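Local structure of ferric-siderophore receptor protein (Streptomyces coelicolor, 2X4L) at residues A57-G62 with G84-D89; I199-G204 with V262-D267. The protein probably binds ferric siderophores outside the cell membrane and hands them on for uptake. All blocks are in the same frame, centred on the assembly; numbering follows the deposited sequence.

Overall arrangement
From the N terminus the chain runs through strand 48-51 into helix 52-60, whose last turn carries the first half of contact 1. After strand 67-69 a long loop brings 84-89 back against that helix end, just before strand 92-95, and contact 1 is closed. The chain later passes along helix 173-195 into strand 200-206, which opens contact 2; strand 262-266 closes it by pairing alongside. The two contacts therefore follow in series, neither enclosing nor crossing the other. Contact 1 ties a helix to a loop beside the parallel sheet, contact 2 joins two strands inside the mixed sheet. Their centres are 27 Å apart, on opposite sides of the chain's centre.

Contact 1. Residues A57-G62 with G84-D89; sequences ALFDYG and GDLDVD
Phe59, on the last turn of helix 52-60, lays one face of its ring against the backbone of Asp85 and Leu86. Its CB touches Leu86 CD1 at 3.9 Å. CG, anti to the backbone N (chi1 -177°), lies 4.1 Å from Leu86 CA. CD1 lies under the same Leu86 CA, which makes a CH-pi contact 4.2 Å from the ring centroid and 15° off the normal. Farther out, on the CD2 side, the ring meets Asp85: CD2 lies by Asp85 O and Asp85 CB, CE2 comes within 3.4 Å of Asp85 O and 3.7 Å of Asp85 CB, and CZ also packs against that carbonyl oxygen. CE1 approaches Asp85 O and, obliquely, Asp87 N. Asp85 O sits above the same face as Leu86 CA, displaced toward the rim.

Next to the ring, the two carboxylates of Asp60 and Asp85 approach each other, OD1 of Asp60 being 3.8 Å from OD2 of Asp85. Lys306 bridges them, forming salt bridges with Asp60 OD2 and Asp85 OD2, and would probably offset the repulsion. Two waters add to the link. One donates to Asp60 OD1 and accepts from Asp85 N, at 2.8 Å each; the other donates to Asp60 OD1 and, weakly, to Asp85 OD2. Ser303 holds Asp60 OD2 as well.

The helix ends here in a Schellman motif with Gly62 at C-prime. Ala57, Leu58 and Tyr61 pack on helix 153-165, while Phe59 meets the loop that leads from strand 67-69 into strand 92-95 of the parallel sheet.

Contact 2. Residues I199-G204 with V262-D267; sequences IRVLAG and VIIMDD
Val201 and Val262 are paired as neighbours in two parallel strands, and the backbone does most of the joining. Five hydrogen bonds link the strands in a ladder: Val262 N to Arg200 O, Leu202 N to Val262 O, Ile264 N to Leu202 O, Gly204 N to Ile264 O and Asp266 N to Gly204 O. The central one, Ile264 N to Leu202 O, is 2.8 Å long with an angle of 166° at the hydrogen. Between the rungs come CA-H...O contacts, among them Val201 CA to Val262 O at 3.2 Å.

Apolar contacts line both faces. On one, Val201 CG1 meets Ile264 CG2 at 3.9 Å, and Ala203 CB lies 4.0 Å from Ile264 CG1. On the other, Leu202 and Ile263 run side by side, with CD2 of Leu202 4.1 Å from CG2 of Ile263. Farther along this face, bends at chi2 (-60°) and chi3 (-67°) fold Met265 back over Gly204, its SD 3.7 Å from Gly204 C. An alanine at Met265 would probably leave a gap over Gly204 where SD and CE now pack.

Charged groups mark both ends: Arg200 NE salt-bridges Asp261, and Asp266 OD2 salt-bridges Arg268 and hydrogen-bonds to Ser205 OG.

Strand 262-266 also pairs in parallel with strand 293-296. The whole is a buried part of the mixed sheet of the second lobe, consistent with the two-lobed fold of periplasmic binding proteins.

Contact 1. Residues A57-G62 with G84-D89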
loop_
_atom_site.group_PDB
_atom_site.type_symbol
_atom_site.label_atom_id
_atom_site.label_comp_id
_atom_site.label_asym_id
_atom_site.label_seq_id
_atom_site.Cartn_x
_atom_site.Cartn_y
_atom_site.Cartn_z
ATOM N N ALA A 57 3.928 -8.172 -4.569
ATOM C CA ALA A 57 5.357 -7.693 -4.611
ATOM C C ALA A 57 6.318 -8.835 -4.924
ATOM O O ALA A 57 7.184 -8.694 -5.827
ATOM C CB ALA A 57 5.740 -7.069 -3.271
ATOM N N LEU A 58 6.135 -9.942 -4.221
ATOM C CA LEU A 58 7.035 -11.083 -4.442
ATOM C C LEU A 58 6.920 -11.573 -5.888
ATOM O O LEU A 58 7.971 -11.933 -6.479
ATOM C CB LEU A 58 6.650 -12.255 -3.525
ATOM C CG LEU A 58 6.996 -11.921 -2.092
ATOM C CD1 LEU A 58 6.495 -12.965 -1.096
ATOM C CD2 LEU A 58 8.506 -11.798 -1.898
ATOM N N PHE A 59 5.717 -11.558 -6.487
ATOM C CA PHE A 59 5.538 -11.952 -7.885
ATOM C C PHE A 59 6.462 -11.136 -8.822
ATOM O O PHE A 59 7.031 -11.715 -9.811
ATOM C CB PHE A 59 4.084 -11.728 -8.285
ATOM C CG PHE A 59 3.791 -12.170 -9.699
ATOM C CD1 PHE A 59 3.455 -13.508 -9.972
ATOM C CD2 PHE A 59 3.889 -11.270 -10.751
ATOM C CE1 PHE A 59 3.233 -13.901 -11.261
ATOM C CE2 PHE A 59 3.671 -11.685 -12.104
ATOM C CZ PHE A 59 3.320 -13.029 -12.323
ATOM N N ASP A 60 6.584 -9.825 -8.579
ATOM C CA ASP A 60 7.426 -9.009 -9.466
ATOM C C ASP A 60 8.936 -9.332 -9.366
ATOM O O ASP A 60 9.749 -8.877 -10.211
ATOM C CB ASP A 60 7.200 -7.540 -9.085
ATOM C CG ASP A 60 5.920 -7.018 -9.606
ATOM O OD1 ASP A 60 5.187 -7.674 -10.357
ATOM O OD2 ASP A 60 5.584 -5.865 -9.262
ATOM N N TYR A 61 9.298 -10.051 -8.299
ATOM C CA TYR A 61 10.671 -10.594 -8.174
ATOM C C TYR A 61 10.730 -12.063 -8.498
ATOM O O TYR A 61 11.714 -12.671 -8.180
ATOM C CB TYR A 61 11.093 -10.380 -6.736
ATOM C CG TYR A 61 11.156 -8.908 -6.403
ATOM C CD1 TYR A 61 11.892 -8.024 -7.216
ATOM C CD2 TYR A 61 10.474 -8.356 -5.293
ATOM C CE1 TYR A 61 11.970 -6.648 -6.940
ATOM C CE2 TYR A 61 10.585 -6.951 -5.018
ATOM C CZ TYR A 61 11.355 -6.117 -5.862
ATOM O OH TYR A 61 11.372 -4.753 -5.585
ATOM N N GLY A 62 9.677 -12.616 -9.099
ATOM C CA GLY A 62 9.659 -14.003 -9.536
ATOM C C GLY A 62 9.602 -15.005 -8.428
ATOM O O GLY A 62 9.991 -16.175 -8.672
ATOM N N GLY A 84 -1.747 -6.755 -7.972
ATOM C CA GLY A 84 -0.655 -6.476 -8.978
ATOM C C GLY A 84 -0.837 -7.399 -10.163
ATOM O O GLY A 84 -1.949 -7.485 -10.737
ATOM N N ASP A 85 0.263 -8.044 -10.485
ATOM C CA ASP A 85 0.289 -8.891 -11.689
ATOM C C ASP A 85 0.156 -10.364 -11.309
ATOM O O ASP A 85 0.338 -11.185 -12.188
ATOM C CB ASP A 85 1.565 -8.667 -12.565
ATOM C CG ASP A 85 1.605 -7.289 -13.140
ATOM O OD1 ASP A 85 0.544 -6.833 -13.644
ATOM O OD2 ASP A 85 2.726 -6.683 -13.096
ATOM N N LEU A 86 -0.209 -10.700 -10.049
ATOM C CA LEU A 86 -0.315 -12.067 -9.607
ATOM C C LEU A 86 -1.257 -12.841 -10.510
ATOM O O LEU A 86 -2.252 -12.305 -11.038
ATOM C CB LEU A 86 -0.922 -12.012 -8.163
ATOM C CG LEU A 86 -0.749 -13.161 -7.233
ATOM C CD1 LEU A 86 0.741 -13.217 -6.900
ATOM C CD2 LEU A 86 -1.525 -12.802 -5.991
ATOM N N ASP A 87 -0.960 -14.134 -10.714
ATOM C CA ASP A 87 -1.935 -15.041 -11.320
ATOM C C ASP A 87 -2.934 -15.464 -10.282
ATOM O O ASP A 87 -2.719 -16.417 -9.518
ATOM C CB ASP A 87 -1.205 -16.231 -11.976
ATOM C CG ASP A 87 -2.117 -17.184 -12.545
ATOM O OD1 ASP A 87 -3.400 -16.985 -12.534
ATOM O OD2 ASP A 87 -1.661 -18.227 -13.194
ATOM N N VAL A 88 -4.008 -14.709 -10.225
ATOM C CA VAL A 88 -5.011 -14.916 -9.148
ATOM C C VAL A 88 -5.774 -16.225 -9.310
ATOM O O VAL A 88 -6.318 -16.749 -8.317
ATOM C CB VAL A 88 -6.025 -13.686 -9.041
ATOM C CG1 VAL A 88 -5.240 -12.471 -8.751
ATOM C CG2 VAL A 88 -6.897 -13.543 -10.240
ATOM N N ASP A 89 -5.800 -16.814 -10.514
ATOM C CA ASP A 89 -6.432 -18.135 -10.693
ATOM C C ASP A 89 -5.530 -19.195 -10.065
ATOM O O ASP A 89 -6.056 -20.201 -9.572
ATOM C CB ASP A 89 -6.743 -18.472 -12.169
ATOM C CG ASP A 89 -7.515 -19.815 -12.265
ATOM O OD1 ASP A 89 -8.697 -19.857 -11.731
ATOM O OD2 ASP A 89 -6.945 -20.862 -12.730
HETATM O O HOH W 1 2.703 -7.925 -9.166
HETATM O O HOH W 2 5.654 -8.284 -12.888
#

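Contact 2. Residues I199-G204 with V262-D267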
loop_
_atom_site.group_PDB
_atom_site.type_symbol
_atom_site.label_atom_id
_atom_site.label_comp_id
_atom_site.label_asym_id
_atom_site.label_seq_id
_atom_site.Cartn_x
_atom_site.Cartn_y
_atom_site.Cartn_z
ATOM N N ILE A 199 1.435 24.083 -5.505
ATOM C CA ILE A 199 0.421 23.014 -5.681
ATOM C C ILE A 199 0.210 22.201 -4.405
ATOM O O ILE A 199 1.150 21.525 -3.953
ATOM C CB ILE A 199 0.724 22.114 -6.918
ATOM C CG1 ILE A 199 0.755 23.002 -8.179
ATOM C CG2 ILE A 199 -0.278 20.935 -6.946
ATOM C CD1 ILE A 199 -0.612 23.770 -8.503
ATOM N N ARG A 200 -0.977 22.287 -3.823
ATOM C CA ARG A 200 -1.312 21.656 -2.510
ATOM C C ARG A 200 -2.003 20.327 -2.788
ATOM O O ARG A 200 -3.007 20.290 -3.523
ATOM C CB ARG A 200 -2.302 22.526 -1.749
ATOM C CG ARG A 200 -1.686 23.841 -1.429
ATOM C CD ARG A 200 -2.689 24.972 -1.151
ATOM N NE ARG A 200 -3.429 25.327 -2.328
ATOM C CZ ARG A 200 -4.356 26.288 -2.412
ATOM N NH1 ARG A 200 -4.650 27.057 -1.394
ATOM N NH2 ARG A 200 -4.943 26.472 -3.566
ATOM N N VAL A 201 -1.442 19.245 -2.296
ATOM C CA VAL A 201 -1.986 17.889 -2.460
ATOM C C VAL A 201 -2.731 17.403 -1.239
ATOM O O VAL A 201 -2.159 17.506 -0.130
ATOM C CB VAL A 201 -0.804 16.936 -2.742
ATOM C CG1 VAL A 201 -1.408 15.504 -2.988
ATOM C CG2 VAL A 201 -0.064 17.447 -4.023
ATOM N N LEU A 202 -3.960 16.894 -1.428
ATOM C CA LEU A 202 -4.760 16.396 -0.359
ATOM C C LEU A 202 -4.901 14.925 -0.539
ATOM O O LEU A 202 -5.269 14.431 -1.641
ATOM C CB LEU A 202 -6.111 17.067 -0.340
ATOM C CG LEU A 202 -6.934 16.628 0.893
ATOM C CD1 LEU A 202 -7.842 17.724 1.326
ATOM C CD2 LEU A 202 -7.736 15.398 0.546
ATOM N N ALA A 203 -4.585 14.138 0.493
ATOM C CA ALA A 203 -4.733 12.654 0.486
ATOM C C ALA A 203 -6.058 12.301 1.162
ATOM O O ALA A 203 -6.218 12.530 2.368
ATOM C CB ALA A 203 -3.595 12.043 1.242
ATOM N N GLY A 204 -6.971 11.719 0.387
ATOM C CA GLY A 204 -8.290 11.383 0.927
ATOM C C GLY A 204 -8.673 9.918 0.718
ATOM O O GLY A 204 -8.034 9.204 -0.063
ATOM N N VAL A 262 -4.597 19.279 -5.997
ATOM C CA VAL A 262 -4.581 17.895 -6.501
ATOM C C VAL A 262 -5.095 17.048 -5.337
ATOM O O VAL A 262 -4.644 17.230 -4.170
ATOM C CB VAL A 262 -3.143 17.430 -6.845
ATOM C CG1 VAL A 262 -3.141 15.954 -7.151
ATOM C CG2 VAL A 262 -2.643 18.252 -8.013
ATOM N N ILE A 263 -6.047 16.172 -5.619
ATOM C CA ILE A 263 -6.509 15.185 -4.581
ATOM C C ILE A 263 -6.098 13.787 -5.015
ATOM O O ILE A 263 -6.321 13.413 -6.185
ATOM C CB ILE A 263 -8.011 15.296 -4.416
ATOM C CG1 ILE A 263 -8.373 16.704 -4.053
ATOM C CG2 ILE A 263 -8.482 14.256 -3.345
ATOM C CD1 ILE A 263 -9.985 16.935 -3.956
ATOM N N ILE A 264 -5.470 13.032 -4.076
ATOM C CA ILE A 264 -5.083 11.658 -4.319
ATOM C C ILE A 264 -5.985 10.776 -3.466
ATOM O O ILE A 264 -6.030 10.963 -2.210
ATOM C CB ILE A 264 -3.603 11.447 -4.133
ATOM C CG1 ILE A 264 -3.066 11.631 -2.685
ATOM C CG2 ILE A 264 -2.851 12.532 -5.078
ATOM C CD1 ILE A 264 -1.561 11.282 -2.453
ATOM N N MET A 265 -6.795 9.932 -4.117
ATOM C CA MET A 265 -7.842 9.182 -3.420
ATOM C C MET A 265 -7.485 7.693 -3.319
ATOM O O MET A 265 -7.160 7.036 -4.298
ATOM C CB MET A 265 -9.162 9.296 -4.187
ATOM C CG MET A 265 -9.794 10.733 -4.066
ATOM S SD MET A 265 -10.170 11.227 -2.457
ATOM C CE MET A 265 -11.503 10.086 -2.049
ATOM N N ASP A 266 -7.666 7.174 -2.111
ATOM C CA ASP A 266 -7.494 5.767 -1.786
ATOM C C ASP A 266 -8.139 4.899 -2.888
ATOM O O ASP A 266 -9.339 5.059 -3.230
ATOM C CB ASP A 266 -8.235 5.540 -0.458
ATOM C CG ASP A 266 -7.887 4.230 0.254
ATOM O OD1 ASP A 266 -7.440 3.267 -0.341
ATOM O OD2 ASP A 266 -8.169 4.274 1.475
ATOM N N ASP A 267 -7.358 3.936 -3.344
ATOM C CA ASP A 267 -7.759 3.037 -4.395
ATOM C C ASP A 267 -8.275 1.656 -3.937
ATOM O O ASP A 267 -8.635 0.804 -4.804
ATOM C CB ASP A 267 -6.592 2.853 -5.337
ATOM C CG ASP A 267 -5.364 2.248 -4.687
ATOM O OD1 ASP A 267 -5.320 1.956 -3.509
ATOM O OD2 ASP A 267 -4.382 1.996 -5.523
#